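Local coordinates for sugar-phosphate aldolase (Thermotoga maritima, PDB 1PVT), which belongs to the class II aldolase and adducin N-terminal family, whose alpha/beta fold is built round a large, mostly antiparallel sheet with helices packed against it, at residues P118-I123 and G185-L190; L177-K182 and V189-H194; S45-G50 and N96-S101. All blocks are in the same frame, centred on the assembly; numbering follows the deposited sequence.

Interaction 1 (P118-I123 and G185-L190); sequences PEKKAI and GKDAVL
K120 makes a polar bridge to K186 and D187, joining the loops that lead into two strands of the central sheet. Strands 122-126 and 188-191 are not adjacent: strand 196-200 lies between them, pairing A122 with G200 and V189 with V197. The lysine thus spans the place of one strand, and the CA atoms of K120 and D187 are 8.7 Å apart.

A long, flexible side chain suits that task. With CG placed anti to the carbonyl carbon (chi1 -62°) and the chain extended beyond it, K120 carries its ammonium group across to the loop at the start of 185-190. There NZ donates a hydrogen bond of 2.8 Å to the backbone O of K186. The donor stands above the carbonyl plane, 56° out of it, so it does not lie on a lone pair, consistent with an attraction that is largely charge-to-dipole. NZ also forms a salt bridge with OD1 of D187 at 3.5 Å. The aspartate side chain crosses that of the lysine at a slant, bringing OD1 of D187 to 3.1 Å from CE of K120. D187 has a stronger partner in R209, which takes OD2, so its two oxygens serve two cations.

G185 has a positive phi (57°), a backbone shape that favours glycine, and its carbonyl carbon lies 3.4 Å from NZ of K120. K186 contributes through its main chain, since its own CB points away from the other loop. F113 of helix 103-115 touches the K120 side chain.

K120 is buried, so its charge would be costly without compensation. A carbonyl oxygen and a shared carboxylate probably supply it, favouring the charged form of the lysine, while R209 and K120 together should keep D187 ionised.

Interaction 2 (L177-K182 and V189-H194); sequences LKTVEK and VLWDKH
T179 meets V189 and W191 with the two branches of its side chain, one apolar and one polar. Its methyl CG2 sits against the isopropyl group of V189, 4.1 Å from CG1. The two side chains slant past one another, and CG2 of V189 also reaches the helix backbone, 3.9 Å from O of T179. The other branch, OG1, approaches the N-H of the indole obliquely: NE1 of W191 donates to OG1 of T179 at 3.2 Å, a weak hydrogen bond, bent to 132° at the hydrogen. The threonine side chain and the indole cross at about a right angle.

The first torsion of T179 (chi1 -64°) explains this division, placing CG2 anti to the backbone N and OG1 beside it. OG1 also hydrogen-bonds to O of L175, one helical turn earlier, its stronger partner, so the hydroxyl is fixed from its own helix while it receives the indole N-H. Threonine fits well, giving a methyl to the valine and an oxygen to the tryptophan; valine fits because its branched, apolar side chain turns two methyls to the helix. K182 adds its CB, 4.2 Å from CG2 of V189, before its chain leads off to E166, the salt-bridge partner it shares with K178. Beyond the indole, the rings of H125 and F167 meet W191, and a type II turn runs from W191 to H194.

Helix 173-182 and strand 188-191 belong to a beta-alpha-beta unit that begins with strand 163-165, parallel to 188-191. The short axes approach to 9.2 Å and run at 141°. V189 lies on the helix-facing side of the sheet and touches S163 and V165. V180 packs on I109 and K112 of helix 103-115, while W191 reaches T105 of that helix.

Interaction 3 (S45-G50 and N96-S101); sequences SVNEYG and NGKPTS
N47 and K98 meet through a single firm bond, with a looser water bridge beside it. NZ of K98 donates to OD1 of N47 at 2.8 Å, making an angle of 119° at the oxygen and tilted 33° from the amide's carbonyl plane. The lysine chain runs extended until its last torsion (chi4 -63°), where it bends to bring the ammonium group onto the amide. The two side chains cross at a slant.

N47 is the buried partner. Its side chain lies against Y90 and I92 of the neighbouring strand, its backbone pairs with Y90, and its O accepts from H89 ND1. An asparagine suits this place because its short amide packs there and still presents an oxygen to the loop.

Strand 45-49 is an outermost strand of the central sheet within this chain. The loop 96-101, between strand 89-92 and helix 103-115, is tied to the end of strand 58-63 and the chain just beyond it by backbone hydrogen bonds of T100 with T63 and of K98 with T65. P99 touches the side chains of Y90, L82 and I62.

Towards solvent the contact thins. K98 is exposed, and a long lysine can reach back to the strand from there. A water takes a hydrogen bond of 2.6 Å from E48 N and a weak one of 3.3 Å from K98 NZ, while the side chain of E48 starts away from the loop.

Interactions 1 and 2 share strand 188-191, interaction 1 at the loop leading into it and interaction 2 along the strand and the turn after it; their centres are 11 Å apart. Interaction 3 lies near the opposite edge of the same sheet, its centre about 24 Å from that of interaction 1 and 23 Å from that of interaction 2. Interaction 2 is the most buried, and there methyl packing dominates over one weak hydrogen bond. The other two each rest on a lysine. In interaction 1 the lysine is buried and has a carboxylate as well as a carbonyl; in 45-50 with 96-101 it is exposed, and its partners are an uncharged amide and, weakly, a water.

Interaction 1 (P118-I123 and G185-L190)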
loop_
_atom_site.group_PDB
_atom_site.type_symbol
_atom_site.label_atom_id
_atom_site.label_comp_id
_atom_site.label_asym_id
_atom_site.label_seq_id
_atom_site.Cartn_x
_atom_site.Cartn_y
_atom_site.Cartn_z
ATOM N N PRO A 118 7.802 12.894 -5.801
ATOM C CA PRO A 118 8.563 11.861 -6.509
ATOM C C PRO A 118 9.392 10.995 -5.556
ATOM O O PRO A 118 9.813 9.895 -5.919
ATOM C CB PRO A 118 9.435 12.674 -7.459
ATOM C CG PRO A 118 8.601 13.886 -7.720
ATOM C CD PRO A 118 8.124 14.225 -6.337
ATOM N N GLU A 119 9.625 11.503 -4.343
ATOM C CA GLU A 119 10.397 10.782 -3.326
ATOM C C GLU A 119 9.691 9.499 -2.886
ATOM O O GLU A 119 10.326 8.461 -2.700
ATOM C CB GLU A 119 10.653 11.680 -2.107
ATOM C CG GLU A 119 11.916 12.538 -2.203
ATOM C CD GLU A 119 13.210 11.714 -2.194
ATOM O OE1 GLU A 119 13.398 10.886 -3.117
ATOM O OE2 GLU A 119 14.039 11.895 -1.264
ATOM N N LYS A 120 8.374 9.575 -2.721
ATOM C CA LYS A 120 7.585 8.413 -2.326
ATOM C C LYS A 120 7.456 7.441 -3.505
ATOM O O LYS A 120 6.709 7.710 -4.449
ATOM C CB LYS A 120 6.185 8.850 -1.880
ATOM C CG LYS A 120 6.171 9.764 -0.676
ATOM C CD LYS A 120 4.761 10.216 -0.371
ATOM C CE LYS A 120 4.749 11.254 0.724
ATOM N NZ LYS A 120 3.370 11.748 0.944
ATOM N N LYS A 121 8.167 6.312 -3.451
ATOM C CA LYS A 121 8.106 5.320 -4.527
ATOM C C LYS A 121 7.410 3.986 -4.147
ATOM O O LYS A 121 7.141 3.165 -5.026
ATOM C CB LYS A 121 9.522 5.022 -5.033
ATOM C CG LYS A 121 10.372 4.314 -3.986
ATOM C CD LYS A 121 11.527 3.473 -4.568
ATOM C CE LYS A 121 12.107 2.511 -3.496
ATOM N NZ LYS A 121 13.245 1.643 -3.971
ATOM N N ALA A 122 7.098 3.776 -2.863
ATOM C CA ALA A 122 6.464 2.519 -2.430
ATOM C C ALA A 122 5.088 2.582 -1.749
ATOM O O ALA A 122 4.804 3.493 -0.976
ATOM C CB ALA A 122 7.431 1.757 -1.529
ATOM N N ILE A 123 4.251 1.585 -2.040
ATOM C CA ILE A 123 2.901 1.466 -1.464
ATOM C C ILE A 123 2.578 0.056 -0.925
ATOM O O ILE A 123 2.627 -0.941 -1.658
ATOM C CB ILE A 123 1.806 1.785 -2.484
ATOM C CG1 ILE A 123 1.956 3.214 -2.985
ATOM C CG2 ILE A 123 0.437 1.597 -1.833
ATOM C CD1 ILE A 123 0.953 3.566 -4.042
ATOM N N GLY A 185 0.476 14.897 0.671
ATOM C CA GLY A 185 1.720 14.994 1.419
ATOM C C GLY A 185 1.742 14.155 2.684
ATOM O O GLY A 185 2.683 14.244 3.478
ATOM N N LYS A 186 0.700 13.346 2.873
ATOM C CA LYS A 186 0.589 12.477 4.037
ATOM C C LYS A 186 1.219 11.120 3.737
ATOM O O LYS A 186 1.355 10.741 2.571
ATOM C CB LYS A 186 -0.884 12.314 4.426
ATOM C CG LYS A 186 -1.517 13.618 4.878
ATOM C CD LYS A 186 -2.756 13.388 5.714
ATOM C CE LYS A 186 -3.103 14.641 6.499
ATOM N NZ LYS A 186 -4.257 14.423 7.411
ATOM N N ASP A 187 1.612 10.388 4.776
ATOM C CA ASP A 187 2.232 9.095 4.540
ATOM C C ASP A 187 1.410 7.848 4.833
ATOM O O ASP A 187 1.971 6.757 4.959
ATOM C CB ASP A 187 3.568 9.004 5.267
ATOM C CG ASP A 187 4.729 9.446 4.392
ATOM O OD1 ASP A 187 4.608 9.368 3.147
ATOM O OD2 ASP A 187 5.769 9.858 4.948
ATOM N N ALA A 188 0.088 7.992 4.909
ATOM C CA ALA A 188 -0.788 6.854 5.163
ATOM C C ALA A 188 -2.268 7.209 5.062
ATOM O O ALA A 188 -2.702 8.263 5.527
ATOM C CB ALA A 188 -0.491 6.265 6.538
ATOM N N VAL A 189 -3.038 6.315 4.452
ATOM C CA VAL A 189 -4.472 6.508 4.309
ATOM C C VAL A 189 -5.183 5.258 4.777
ATOM O O VAL A 189 -4.812 4.155 4.386
ATOM C CB VAL A 189 -4.863 6.777 2.846
ATOM C CG1 VAL A 189 -6.290 6.288 2.575
ATOM C CG2 VAL A 189 -4.765 8.268 2.565
ATOM N N LEU A 190 -6.201 5.433 5.615
ATOM C CA LEU A 190 -6.968 4.307 6.127
ATOM C C LEU A 190 -8.228 4.152 5.315
ATOM O O LEU A 190 -9.084 5.029 5.365
ATOM C CB LEU A 190 -7.375 4.542 7.578
ATOM C CG LEU A 190 -6.325 4.402 8.664
ATOM C CD1 LEU A 190 -6.817 5.135 9.878
ATOM C CD2 LEU A 190 -6.055 2.937 8.970
#

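Interaction 2 (L177-K182 and V189-H194)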
loop_
_atom_site.group_PDB
_atom_site.type_symbol
_atom_site.label_atom_id
_atom_site.label_comp_id
_atom_site.label_asym_id
_atom_site.label_seq_id
_atom_site.Cartn_x
_atom_site.Cartn_y
_atom_site.Cartn_z
ATOM N N LEU A 177 -7.867 8.056 -6.951
ATOM C CA LEU A 177 -8.074 9.497 -7.023
ATOM C C LEU A 177 -8.441 9.995 -5.623
ATOM O O LEU A 177 -7.779 10.889 -5.072
ATOM C CB LEU A 177 -9.197 9.818 -8.014
ATOM C CG LEU A 177 -9.047 9.257 -9.431
ATOM C CD1 LEU A 177 -10.260 9.655 -10.247
ATOM C CD2 LEU A 177 -7.774 9.772 -10.080
ATOM N N LYS A 178 -9.490 9.405 -5.048
ATOM C CA LYS A 178 -9.920 9.772 -3.703
ATOM C C LYS A 178 -8.710 9.754 -2.762
ATOM O O LYS A 178 -8.351 10.768 -2.157
ATOM C CB LYS A 178 -10.964 8.778 -3.187
ATOM C CG LYS A 178 -12.327 8.858 -3.847
ATOM C CD LYS A 178 -13.393 8.225 -2.948
ATOM C CE LYS A 178 -14.801 8.581 -3.412
ATOM N NZ LYS A 178 -15.858 8.182 -2.434
ATOM N N THR A 179 -8.089 8.582 -2.663
ATOM C CA THR A 179 -6.930 8.363 -1.811
ATOM C C THR A 179 -5.861 9.429 -1.947
ATOM O O THR A 179 -5.378 9.963 -0.948
ATOM C CB THR A 179 -6.288 7.006 -2.110
ATOM O OG1 THR A 179 -7.219 5.967 -1.787
ATOM C CG2 THR A 179 -5.007 6.824 -1.300
ATOM N N VAL A 180 -5.483 9.733 -3.183
ATOM C CA VAL A 180 -4.451 10.733 -3.421
ATOM C C VAL A 180 -4.800 12.071 -2.777
ATOM O O VAL A 180 -3.937 12.738 -2.208
ATOM C CB VAL A 180 -4.216 10.952 -4.933
ATOM C CG1 VAL A 180 -3.075 11.941 -5.148
ATOM C CG2 VAL A 180 -3.898 9.627 -5.603
ATOM N N GLU A 181 -6.070 12.454 -2.859
ATOM C CA GLU A 181 -6.526 13.718 -2.287
ATOM C C GLU A 181 -6.296 13.787 -0.778
ATOM O O GLU A 181 -5.751 14.770 -0.265
ATOM C CB GLU A 181 -8.009 13.910 -2.583
ATOM C CG GLU A 181 -8.358 13.672 -4.035
ATOM C CD GLU A 181 -9.833 13.865 -4.310
ATOM O OE1 GLU A 181 -10.652 13.286 -3.560
ATOM O OE2 GLU A 181 -10.170 14.588 -5.277
ATOM N N LYS A 182 -6.727 12.743 -0.075
ATOM C CA LYS A 182 -6.572 12.667 1.371
ATOM C C LYS A 182 -5.091 12.449 1.658
ATOM O O LYS A 182 -4.556 12.908 2.668
ATOM C CB LYS A 182 -7.385 11.495 1.915
ATOM C CG LYS A 182 -8.646 11.188 1.115
ATOM C CD LYS A 182 -9.628 12.350 1.110
ATOM C CE LYS A 182 -10.805 12.066 0.179
ATOM N NZ LYS A 182 -11.573 10.842 0.563
ATOM N N VAL A 189 -3.038 6.315 4.452
ATOM C CA VAL A 189 -4.472 6.508 4.309
ATOM C C VAL A 189 -5.183 5.258 4.777
ATOM O O VAL A 189 -4.812 4.155 4.386
ATOM C CB VAL A 189 -4.863 6.777 2.846
ATOM C CG1 VAL A 189 -6.290 6.288 2.575
ATOM C CG2 VAL A 189 -4.765 8.268 2.565
ATOM N N LEU A 190 -6.201 5.433 5.615
ATOM C CA LEU A 190 -6.968 4.307 6.127
ATOM C C LEU A 190 -8.228 4.152 5.315
ATOM O O LEU A 190 -9.084 5.029 5.365
ATOM C CB LEU A 190 -7.375 4.542 7.578
ATOM C CG LEU A 190 -6.325 4.402 8.664
ATOM C CD1 LEU A 190 -6.817 5.135 9.878
ATOM C CD2 LEU A 190 -6.055 2.937 8.970
ATOM N N TRP A 191 -8.343 3.065 4.553
ATOM C CA TRP A 191 -9.564 2.835 3.782
ATOM C C TRP A 191 -10.528 2.295 4.804
ATOM O O TRP A 191 -10.487 1.116 5.145
ATOM C CB TRP A 191 -9.381 1.791 2.683
ATOM C CG TRP A 191 -8.472 2.208 1.577
ATOM C CD1 TRP A 191 -7.935 3.451 1.370
ATOM C CD2 TRP A 191 -7.978 1.375 0.523
ATOM N NE1 TRP A 191 -7.136 3.437 0.250
ATOM C CE2 TRP A 191 -7.146 2.175 -0.288
ATOM C CE3 TRP A 191 -8.155 0.031 0.189
ATOM C CZ2 TRP A 191 -6.496 1.672 -1.412
ATOM C CZ3 TRP A 191 -7.509 -0.466 -0.928
ATOM C CH2 TRP A 191 -6.688 0.353 -1.716
ATOM N N ASP A 192 -11.384 3.172 5.306
ATOM C CA ASP A 192 -12.347 2.794 6.316
ATOM C C ASP A 192 -12.980 1.442 6.025
ATOM O O ASP A 192 -13.595 1.246 4.975
ATOM C CB ASP A 192 -13.428 3.868 6.439
ATOM C CG ASP A 192 -14.390 3.588 7.572
ATOM O OD1 ASP A 192 -15.211 2.657 7.421
ATOM O OD2 ASP A 192 -14.313 4.287 8.613
ATOM N N LYS A 193 -12.790 0.513 6.961
ATOM C CA LYS A 193 -13.336 -0.834 6.876
ATOM C C LYS A 193 -12.500 -1.786 6.011
ATOM O O LYS A 193 -12.754 -2.991 5.986
ATOM C CB LYS A 193 -14.766 -0.771 6.334
ATOM C CG LYS A 193 -15.696 -1.826 6.886
ATOM C CD LYS A 193 -16.095 -1.509 8.315
ATOM C CE LYS A 193 -17.077 -2.546 8.845
ATOM N NZ LYS A 193 -17.632 -2.178 10.183
ATOM N N HIS A 194 -11.500 -1.256 5.310
ATOM C CA HIS A 194 -10.671 -2.085 4.436
ATOM C C HIS A 194 -9.179 -1.904 4.649
ATOM O O HIS A 194 -8.416 -1.726 3.696
ATOM C CB HIS A 194 -11.006 -1.801 2.971
ATOM C CG HIS A 194 -12.452 -1.975 2.647
ATOM N ND1 HIS A 194 -12.909 -2.957 1.796
ATOM C CD2 HIS A 194 -13.550 -1.321 3.094
ATOM C CE1 HIS A 194 -14.229 -2.902 1.736
ATOM N NE2 HIS A 194 -14.642 -1.919 2.515
#

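Interaction 3 (S45-G50 and N96-S101)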
loop_
_atom_site.group_PDB
_atom_site.type_symbol
_atom_site.label_atom_id
_atom_site.label_comp_id
_atom_site.label_asym_id
_atom_site.label_seq_id
_atom_site.Cartn_x
_atom_site.Cartn_y
_atom_site.Cartn_z
ATOM N N SER A 45 4.358 -10.146 -22.063
ATOM C CA SER A 45 2.953 -9.973 -22.370
ATOM C C SER A 45 2.475 -8.530 -22.408
ATOM O O SER A 45 3.055 -7.636 -21.795
ATOM C CB SER A 45 2.110 -10.770 -21.376
ATOM O OG SER A 45 0.740 -10.696 -21.711
ATOM N N VAL A 46 1.398 -8.331 -23.157
ATOM C CA VAL A 46 0.759 -7.034 -23.325
ATOM C C VAL A 46 -0.672 -7.152 -22.826
ATOM O O VAL A 46 -1.375 -8.121 -23.132
ATOM C CB VAL A 46 0.726 -6.622 -24.806
ATOM C CG1 VAL A 46 -0.333 -5.541 -25.034
ATOM C CG2 VAL A 46 2.098 -6.123 -25.224
ATOM N N ASN A 47 -1.122 -6.163 -22.073
ATOM C CA ASN A 47 -2.467 -6.245 -21.555
ATOM C C ASN A 47 -3.189 -4.912 -21.591
ATOM O O ASN A 47 -2.567 -3.848 -21.729
ATOM C CB ASN A 47 -2.411 -6.799 -20.132
ATOM C CG ASN A 47 -1.560 -8.060 -20.035
ATOM O OD1 ASN A 47 -2.075 -9.176 -20.087
ATOM N ND2 ASN A 47 -0.246 -7.880 -19.913
ATOM N N GLU A 48 -4.509 -4.992 -21.461
ATOM C CA GLU A 48 -5.375 -3.822 -21.492
ATOM C C GLU A 48 -5.700 -3.289 -20.106
ATOM O O GLU A 48 -6.241 -4.008 -19.266
ATOM C CB GLU A 48 -6.681 -4.175 -22.200
ATOM C CG GLU A 48 -6.493 -4.822 -23.563
ATOM C CD GLU A 48 -7.797 -5.349 -24.139
ATOM O OE1 GLU A 48 -8.800 -4.603 -24.110
ATOM O OE2 GLU A 48 -7.824 -6.501 -24.626
ATOM N N TYR A 49 -5.372 -2.021 -19.880
ATOM C CA TYR A 49 -5.658 -1.377 -18.609
ATOM C C TYR A 49 -7.107 -1.630 -18.209
ATOM O O TYR A 49 -7.434 -1.665 -17.023
ATOM C CB TYR A 49 -5.456 0.128 -18.722
ATOM C CG TYR A 49 -4.024 0.584 -18.708
ATOM C CD1 TYR A 49 -3.531 1.418 -19.709
ATOM C CD2 TYR A 49 -3.173 0.225 -17.671
ATOM C CE1 TYR A 49 -2.226 1.887 -19.679
ATOM C CE2 TYR A 49 -1.865 0.689 -17.629
ATOM C CZ TYR A 49 -1.400 1.518 -18.636
ATOM O OH TYR A 49 -0.106 1.968 -18.600
ATOM N N GLY A 50 -7.973 -1.806 -19.203
ATOM C CA GLY A 50 -9.383 -2.018 -18.927
ATOM C C GLY A 50 -10.027 -0.647 -18.834
ATOM O O GLY A 50 -11.238 -0.507 -18.675
ATOM N N ASN A 96 3.827 -14.056 -13.537
ATOM C CA ASN A 96 3.198 -15.250 -14.073
ATOM C C ASN A 96 1.731 -15.017 -14.366
ATOM O O ASN A 96 1.113 -15.776 -15.110
ATOM C CB ASN A 96 3.362 -16.408 -13.099
ATOM C CG ASN A 96 4.591 -17.228 -13.394
ATOM O OD1 ASN A 96 5.589 -16.710 -13.893
ATOM N ND2 ASN A 96 4.531 -18.514 -13.079
ATOM N N GLY A 97 1.177 -13.960 -13.785
ATOM C CA GLY A 97 -0.220 -13.637 -14.016
ATOM C C GLY A 97 -0.411 -12.150 -14.242
ATOM O O GLY A 97 0.536 -11.436 -14.569
ATOM N N LYS A 98 -1.640 -11.679 -14.092
ATOM C CA LYS A 98 -1.916 -10.262 -14.254
ATOM C C LYS A 98 -1.734 -9.662 -12.877
ATOM O O LYS A 98 -1.860 -10.360 -11.875
ATOM C CB LYS A 98 -3.349 -10.043 -14.727
ATOM C CG LYS A 98 -3.592 -10.547 -16.124
ATOM C CD LYS A 98 -5.051 -10.451 -16.502
ATOM C CE LYS A 98 -5.242 -10.678 -17.997
ATOM N NZ LYS A 98 -4.565 -9.621 -18.814
ATOM N N PRO A 99 -1.429 -8.362 -12.799
ATOM C CA PRO A 99 -1.257 -7.784 -11.467
ATOM C C PRO A 99 -2.526 -7.969 -10.628
ATOM O O PRO A 99 -3.517 -8.566 -11.068
ATOM C CB PRO A 99 -0.975 -6.310 -11.758
ATOM C CG PRO A 99 -0.395 -6.328 -13.129
ATOM C CD PRO A 99 -1.234 -7.346 -13.844
ATOM N N THR A 100 -2.478 -7.448 -9.409
ATOM C CA THR A 100 -3.603 -7.529 -8.499
ATOM C C THR A 100 -4.785 -6.721 -9.014
ATOM O O THR A 100 -4.623 -5.768 -9.768
ATOM C CB THR A 100 -3.221 -6.986 -7.115
ATOM O OG1 THR A 100 -4.412 -6.659 -6.393
ATOM C CG2 THR A 100 -2.364 -5.744 -7.249
ATOM N N SER A 101 -5.977 -7.108 -8.591
ATOM C CA SER A 101 -7.182 -6.403 -8.982
ATOM C C SER A 101 -7.065 -4.909 -8.647
ATOM O O SER A 101 -7.540 -4.065 -9.407
ATOM C CB SER A 101 -8.394 -6.984 -8.243
ATOM O OG SER A 101 -8.438 -8.400 -8.327
HETATM O O HOH W 1 -5.464 -7.409 -21.118
#